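Local coordinates for nucleoprotein (Sendai virus, PDB 6M7D) that polymerises along the viral RNA, six nucleotides to each subunit, into the helical nucleocapsid that shields the genome and serves as template for transcription and replication, at residues A[103-115]-A[118-132]. Sequence-based numbering, arbitrary orientation.
Sequences IYNIEKDPKRTKT and FIVKTRDMEYERTTE
Phe118 opens the return strand of an antiparallel hairpin under Lys108. Lys108 points CG away from its own N (chi1 -179°) and bends at chi2, laying the chain across one ring face: CD makes a CH-pi contact, and NZ, 4.1 Å from the ring centroid, is a cation-pi partner also hydrogen-bonded to Asp116 O. Phe135 stacks on Phe118. Phe118 N bonds to Thr115 O from above the carbonyl plane.

Ile119 pairs with Glu107: Glu107 N reaches Ile119 O at 2.6 Å, while the return bond, Ile119 N to Glu107 O, is weak. Ile119 CD1 lies over one face of the Arg112 guanidinium and Lys114 CD over the opposite face. Val120 splits its branches, CG1 against Tyr104 CD2 (3.4 Å) and CG2 against Ile106 CD1 (3.5 Å), and its N bonds to Thr131 OG1 (3.0 Å). Lys121 N bonds to Asn105 O at 2.9 Å. After the type II' turn Thr122-Met125, the Tyr127 ring lies slid aside from that of Tyr104, planes at 15°. Glu128 OE2 salt-bridges Arg112 NH2 at 2.7 Å with weak hydrogen-bond geometry; Lys114 NZ to that OE2 and Glu132 OE2 to Arg112 NH1 are long ion pairs.

Strand 99-108 also pairs with strand 33-40 in a small mixed sheet about 32 Å (nearest atom) from bound RNA. Apolar contacts thus seat the hairpin on helices 47-62 and 129-135, while charges tie its loop to Glu128 and Glu132.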
loop_
_atom_site.group_PDB
_atom_site.type_symbol
_atom_site.label_atom_id
_atom_site.label_comp_id
_atom_site.label_asym_id
_atom_site.label_seq_id
_atom_site.Cartn_x
_atom_site.Cartn_y
_atom_site.Cartn_z
ATOM N N ILE A 103 9.692 -4.450 24.145
ATOM C CA ILE A 103 9.728 -5.826 23.671
ATOM C C ILE A 103 9.597 -6.770 24.856
ATOM O O ILE A 103 10.441 -6.777 25.757
ATOM C CB ILE A 103 11.014 -6.103 22.883
ATOM C CG1 ILE A 103 11.036 -5.251 21.617
ATOM C CG2 ILE A 103 11.110 -7.566 22.540
ATOM C CD1 ILE A 103 12.325 -5.329 20.869
ATOM N N TYR A 104 8.533 -7.561 24.857
ATOM C CA TYR A 104 8.328 -8.626 25.822
ATOM C C TYR A 104 8.609 -9.957 25.141
ATOM O O TYR A 104 8.471 -10.086 23.924
ATOM C CB TYR A 104 6.899 -8.618 26.364
ATOM C CG TYR A 104 6.559 -7.479 27.302
ATOM C CD1 TYR A 104 7.289 -6.304 27.305
ATOM C CD2 TYR A 104 5.499 -7.587 28.189
ATOM C CE1 TYR A 104 6.974 -5.274 28.159
ATOM C CE2 TYR A 104 5.179 -6.562 29.048
ATOM C CZ TYR A 104 5.920 -5.407 29.029
ATOM O OH TYR A 104 5.605 -4.379 29.884
ATOM N N ASN A 105 9.008 -10.946 25.926
ATOM C CA ASN A 105 9.328 -12.265 25.401
ATOM C C ASN A 105 8.274 -13.263 25.845
ATOM O O ASN A 105 7.979 -13.368 27.037
ATOM C CB ASN A 105 10.711 -12.722 25.859
ATOM C CG ASN A 105 11.823 -11.979 25.164
ATOM O OD1 ASN A 105 12.118 -10.831 25.489
ATOM N ND2 ASN A 105 12.452 -12.630 24.197
ATOM N N ILE A 106 7.707 -13.983 24.885
ATOM C CA ILE A 106 6.838 -15.114 25.175
ATOM C C ILE A 106 7.734 -16.327 25.371
ATOM O O ILE A 106 8.453 -16.732 24.455
ATOM C CB ILE A 106 5.822 -15.362 24.059
ATOM C CG1 ILE A 106 5.149 -14.061 23.638
ATOM C CG2 ILE A 106 4.797 -16.373 24.517
ATOM C CD1 ILE A 106 4.345 -13.449 24.722
ATOM N N GLU A 107 7.693 -16.887 26.583
ATOM C CA GLU A 107 8.526 -18.062 26.952
ATOM C C GLU A 107 7.612 -19.244 27.284
ATOM O O GLU A 107 6.644 -19.046 28.041
ATOM C CB GLU A 107 9.398 -17.720 28.161
ATOM C CG GLU A 107 10.383 -16.595 27.901
ATOM C CD GLU A 107 11.481 -16.935 26.909
ATOM O OE1 GLU A 107 11.469 -18.063 26.378
ATOM O OE2 GLU A 107 12.346 -16.071 26.670
ATOM N N LYS A 108 7.940 -20.433 26.772
ATOM C CA LYS A 108 7.116 -21.643 27.032
ATOM C C LYS A 108 7.769 -22.453 28.158
ATOM O O LYS A 108 8.938 -22.852 27.995
ATOM C CB LYS A 108 7.016 -22.488 25.759
ATOM C CG LYS A 108 6.171 -23.750 25.870
ATOM C CD LYS A 108 4.688 -23.496 25.708
ATOM C CE LYS A 108 3.861 -24.761 25.801
ATOM N NZ LYS A 108 2.425 -24.496 25.553
ATOM N N ASP A 109 7.032 -22.680 29.251
ATOM C CA ASP A 109 7.555 -23.458 30.407
ATOM C C ASP A 109 6.699 -24.715 30.594
ATOM O O ASP A 109 5.468 -24.576 30.733
ATOM C CB ASP A 109 7.577 -22.613 31.684
ATOM C CG ASP A 109 8.742 -21.641 31.758
ATOM O OD1 ASP A 109 9.427 -21.464 30.732
ATOM O OD2 ASP A 109 8.957 -21.070 32.846
ATOM N N PRO A 110 7.292 -25.930 30.588
ATOM C CA PRO A 110 6.532 -27.170 30.774
ATOM C C PRO A 110 5.884 -27.224 32.166
ATOM O O PRO A 110 4.765 -27.688 32.275
ATOM C CB PRO A 110 7.590 -28.274 30.633
ATOM C CG PRO A 110 8.897 -27.582 30.950
ATOM C CD PRO A 110 8.725 -26.175 30.419
ATOM N N LYS A 111 6.613 -26.750 33.181
ATOM C CA LYS A 111 6.140 -26.756 34.591
ATOM C C LYS A 111 4.885 -25.886 34.738
ATOM O O LYS A 111 3.954 -26.321 35.444
ATOM C CB LYS A 111 7.248 -26.235 35.512
ATOM C CG LYS A 111 8.530 -27.056 35.522
ATOM C CD LYS A 111 9.570 -26.526 36.486
ATOM C CE LYS A 111 10.844 -27.344 36.494
ATOM N NZ LYS A 111 11.837 -26.804 37.452
ATOM N N ARG A 112 4.844 -24.730 34.068
ATOM C CA ARG A 112 3.682 -23.810 34.199
ATOM C C ARG A 112 2.602 -24.142 33.164
ATOM O O ARG A 112 2.880 -24.030 31.955
ATOM C CB ARG A 112 4.130 -22.357 34.016
ATOM C CG ARG A 112 3.095 -21.481 33.324
ATOM C CD ARG A 112 3.588 -20.074 33.052
ATOM N NE ARG A 112 3.543 -19.235 34.240
ATOM C CZ ARG A 112 2.497 -18.503 34.601
ATOM N NH1 ARG A 112 1.401 -18.503 33.862
ATOM N NH2 ARG A 112 2.549 -17.771 35.699
ATOM N N THR A 113 1.419 -24.541 33.643
ATOM C CA THR A 113 0.245 -24.844 32.781
ATOM C C THR A 113 -0.843 -23.796 33.038
ATOM O O THR A 113 -1.960 -23.963 32.511
ATOM C CB THR A 113 -0.284 -26.257 33.054
ATOM O OG1 THR A 113 -1.432 -26.461 32.230
ATOM C CG2 THR A 113 -0.652 -26.477 34.505
ATOM N N LYS A 114 -0.510 -22.749 33.803
ATOM C CA LYS A 114 -1.474 -21.684 34.189
ATOM C C LYS A 114 -1.999 -20.947 32.951
ATOM O O LYS A 114 -3.222 -20.713 32.888
ATOM C CB LYS A 114 -0.798 -20.700 35.150
ATOM C CG LYS A 114 -0.188 -21.328 36.396
ATOM C CD LYS A 114 0.580 -20.343 37.251
ATOM C CE LYS A 114 1.257 -20.995 38.437
ATOM N NZ LYS A 114 2.061 -20.021 39.214
ATOM N N THR A 115 -1.125 -20.632 31.990
ATOM C CA THR A 115 -1.572 -19.902 30.772
ATOM C C THR A 115 -1.059 -20.617 29.518
ATOM O O THR A 115 -0.197 -20.044 28.822
ATOM C CB THR A 115 -1.099 -18.444 30.798
ATOM O OG1 THR A 115 0.324 -18.443 30.914
ATOM C CG2 THR A 115 -1.706 -17.645 31.930
ATOM N N PHE A 118 2.538 -20.953 28.612
ATOM C CA PHE A 118 3.279 -19.744 28.169
ATOM C C PHE A 118 3.505 -18.808 29.359
ATOM O O PHE A 118 2.768 -18.901 30.360
ATOM C CB PHE A 118 2.534 -19.020 27.043
ATOM C CG PHE A 118 2.441 -19.782 25.746
ATOM C CD1 PHE A 118 3.574 -20.044 24.994
ATOM C CD2 PHE A 118 1.218 -20.224 25.270
ATOM C CE1 PHE A 118 3.487 -20.741 23.800
ATOM C CE2 PHE A 118 1.132 -20.921 24.075
ATOM C CZ PHE A 118 2.266 -21.178 23.342
ATOM N N ILE A 119 4.524 -17.954 29.247
ATOM C CA ILE A 119 4.856 -16.972 30.268
ATOM C C ILE A 119 5.585 -15.821 29.591
ATOM O O ILE A 119 6.428 -16.042 28.716
ATOM C CB ILE A 119 5.706 -17.589 31.398
ATOM C CG1 ILE A 119 6.015 -16.562 32.492
ATOM C CG2 ILE A 119 6.973 -18.219 30.847
ATOM C CD1 ILE A 119 4.805 -15.817 32.999
ATOM N N VAL A 120 5.199 -14.592 29.945
ATOM C CA VAL A 120 5.841 -13.384 29.348
ATOM C C VAL A 120 6.922 -12.917 30.325
ATOM O O VAL A 120 6.568 -12.499 31.441
ATOM C CB VAL A 120 4.809 -12.272 29.081
ATOM C CG1 VAL A 120 5.469 -11.001 28.569
ATOM C CG2 VAL A 120 3.716 -12.732 28.130
ATOM N N LYS A 121 8.188 -13.001 29.911
ATOM C CA LYS A 121 9.306 -12.605 30.803
ATOM C C LYS A 121 10.258 -11.649 30.077
ATOM O O LYS A 121 10.686 -11.982 28.957
ATOM C CB LYS A 121 10.079 -13.856 31.232
ATOM C CG LYS A 121 9.223 -15.021 31.705
ATOM C CD LYS A 121 9.945 -16.349 31.651
ATOM C CE LYS A 121 11.296 -16.317 32.333
ATOM N NZ LYS A 121 12.003 -17.612 32.208
ATOM N N THR A 122 10.590 -10.521 30.711
ATOM C CA THR A 122 11.588 -9.585 30.131
ATOM C C THR A 122 12.891 -9.823 30.898
ATOM O O THR A 122 12.933 -9.489 32.098
ATOM C CB THR A 122 11.111 -8.130 30.214
ATOM O OG1 THR A 122 9.916 -8.014 29.440
ATOM C CG2 THR A 122 12.140 -7.143 29.711
ATOM N N ARG A 123 13.898 -10.389 30.225
ATOM C CA ARG A 123 15.189 -10.744 30.874
ATOM C C ARG A 123 14.887 -11.657 32.069
ATOM O O ARG A 123 14.126 -12.627 31.888
ATOM C CB ARG A 123 16.024 -9.506 31.224
ATOM C CG ARG A 123 17.521 -9.773 31.284
ATOM C CD ARG A 123 18.369 -8.516 31.347
ATOM N NE ARG A 123 19.784 -8.818 31.184
ATOM C CZ ARG A 123 20.753 -7.910 31.157
ATOM N NH1 ARG A 123 22.010 -8.290 31.003
ATOM N NH2 ARG A 123 20.464 -6.627 31.282
ATOM N N ASP A 124 15.470 -11.364 33.236
ATOM C CA ASP A 124 15.257 -12.175 34.467
ATOM C C ASP A 124 13.798 -12.094 34.937
ATOM O O ASP A 124 13.232 -13.149 35.284
ATOM C CB ASP A 124 16.211 -11.729 35.578
ATOM C CG ASP A 124 17.673 -11.763 35.165
ATOM O OD1 ASP A 124 18.498 -11.164 35.882
ATOM O OD2 ASP A 124 17.973 -12.391 34.130
ATOM N N MET A 125 13.207 -10.894 34.902
ATOM C CA MET A 125 11.821 -10.650 35.395
ATOM C C MET A 125 10.779 -11.393 34.548
ATOM O O MET A 125 10.927 -11.418 33.315
ATOM C CB MET A 125 11.506 -9.151 35.375
ATOM C CG MET A 125 10.161 -8.810 35.987
ATOM S SD MET A 125 9.856 -7.026 36.053
ATOM C CE MET A 125 8.208 -7.003 36.756
ATOM N N GLU A 126 9.747 -11.936 35.205
ATOM C CA GLU A 126 8.627 -12.653 34.534
ATOM C C GLU A 126 7.311 -11.973 34.937
ATOM O O GLU A 126 7.124 -11.736 36.145
ATOM C CB GLU A 126 8.622 -14.130 34.930
ATOM C CG GLU A 126 8.011 -14.392 36.294
ATOM C CD GLU A 126 7.782 -15.860 36.608
ATOM O OE1 GLU A 126 8.168 -16.707 35.778
ATOM O OE2 GLU A 126 7.217 -16.153 37.680
ATOM N N TYR A 127 6.427 -11.702 33.970
ATOM C CA TYR A 127 5.141 -11.011 34.262
ATOM C C TYR A 127 3.958 -11.970 34.089
ATOM O O TYR A 127 3.827 -12.570 33.006
ATOM C CB TYR A 127 4.957 -9.827 33.309
ATOM C CG TYR A 127 6.179 -8.966 33.115
ATOM C CD1 TYR A 127 7.270 -9.425 32.396
ATOM C CD2 TYR A 127 6.245 -7.687 33.641
ATOM C CE1 TYR A 127 8.396 -8.641 32.210
ATOM C CE2 TYR A 127 7.363 -6.889 33.465
ATOM C CZ TYR A 127 8.443 -7.368 32.746
ATOM O OH TYR A 127 9.548 -6.587 32.569
ATOM N N GLU A 128 3.110 -12.082 35.120
ATOM C CA GLU A 128 1.899 -12.947 35.053
ATOM C C GLU A 128 0.646 -12.118 34.737
ATOM O O GLU A 128 -0.295 -12.687 34.151
ATOM C CB GLU A 128 1.741 -13.785 36.324
ATOM C CG GLU A 128 2.832 -14.828 36.492
ATOM C CD GLU A 128 2.751 -15.632 37.778
ATOM O OE1 GLU A 128 1.947 -15.262 38.656
ATOM O OE2 GLU A 128 3.493 -16.628 37.897
ATOM N N ARG A 129 0.614 -10.847 35.154
ATOM C CA ARG A 129 -0.574 -9.987 34.894
ATOM C C ARG A 129 -0.729 -9.817 33.381
ATOM O O ARG A 129 -1.863 -9.935 32.877
ATOM C CB ARG A 129 -0.414 -8.629 35.584
ATOM C CG ARG A 129 -0.435 -8.712 37.104
ATOM C CD ARG A 129 -0.325 -7.360 37.783
ATOM N NE ARG A 129 -0.277 -7.491 39.232
ATOM C CZ ARG A 129 -0.068 -6.484 40.071
ATOM N NH1 ARG A 129 -0.042 -6.702 41.375
ATOM N NH2 ARG A 129 0.112 -5.261 39.604
ATOM N N THR A 130 0.394 -9.586 32.696
ATOM C CA THR A 130 0.447 -9.452 31.246
ATOM C C THR A 130 0.169 -10.785 30.570
ATOM O O THR A 130 -0.477 -10.837 29.519
ATOM C CB THR A 130 1.812 -8.913 30.819
ATOM O OG1 THR A 130 2.023 -7.625 31.404
ATOM C CG2 THR A 130 1.896 -8.790 29.310
ATOM N N THR A 131 0.628 -11.879 31.174
ATOM C CA THR A 131 0.445 -13.191 30.569
ATOM C C THR A 131 -1.015 -13.619 30.595
ATOM O O THR A 131 -1.517 -14.175 29.615
ATOM C CB THR A 131 1.319 -14.219 31.279
ATOM O OG1 THR A 131 2.665 -13.734 31.337
ATOM C CG2 THR A 131 1.301 -15.517 30.522
ATOM N N GLU A 132 -1.715 -13.384 31.706
ATOM C CA GLU A 132 -3.140 -13.695 31.727
ATOM C C GLU A 132 -3.926 -12.761 30.823
ATOM O O GLU A 132 -4.958 -13.159 30.275
ATOM C CB GLU A 132 -3.699 -13.638 33.149
ATOM C CG GLU A 132 -2.744 -14.078 34.233
ATOM C CD GLU A 132 -2.726 -15.581 34.424
ATOM O OE1 GLU A 132 -3.770 -16.226 34.194
ATOM O OE2 GLU A 132 -1.664 -16.119 34.802
#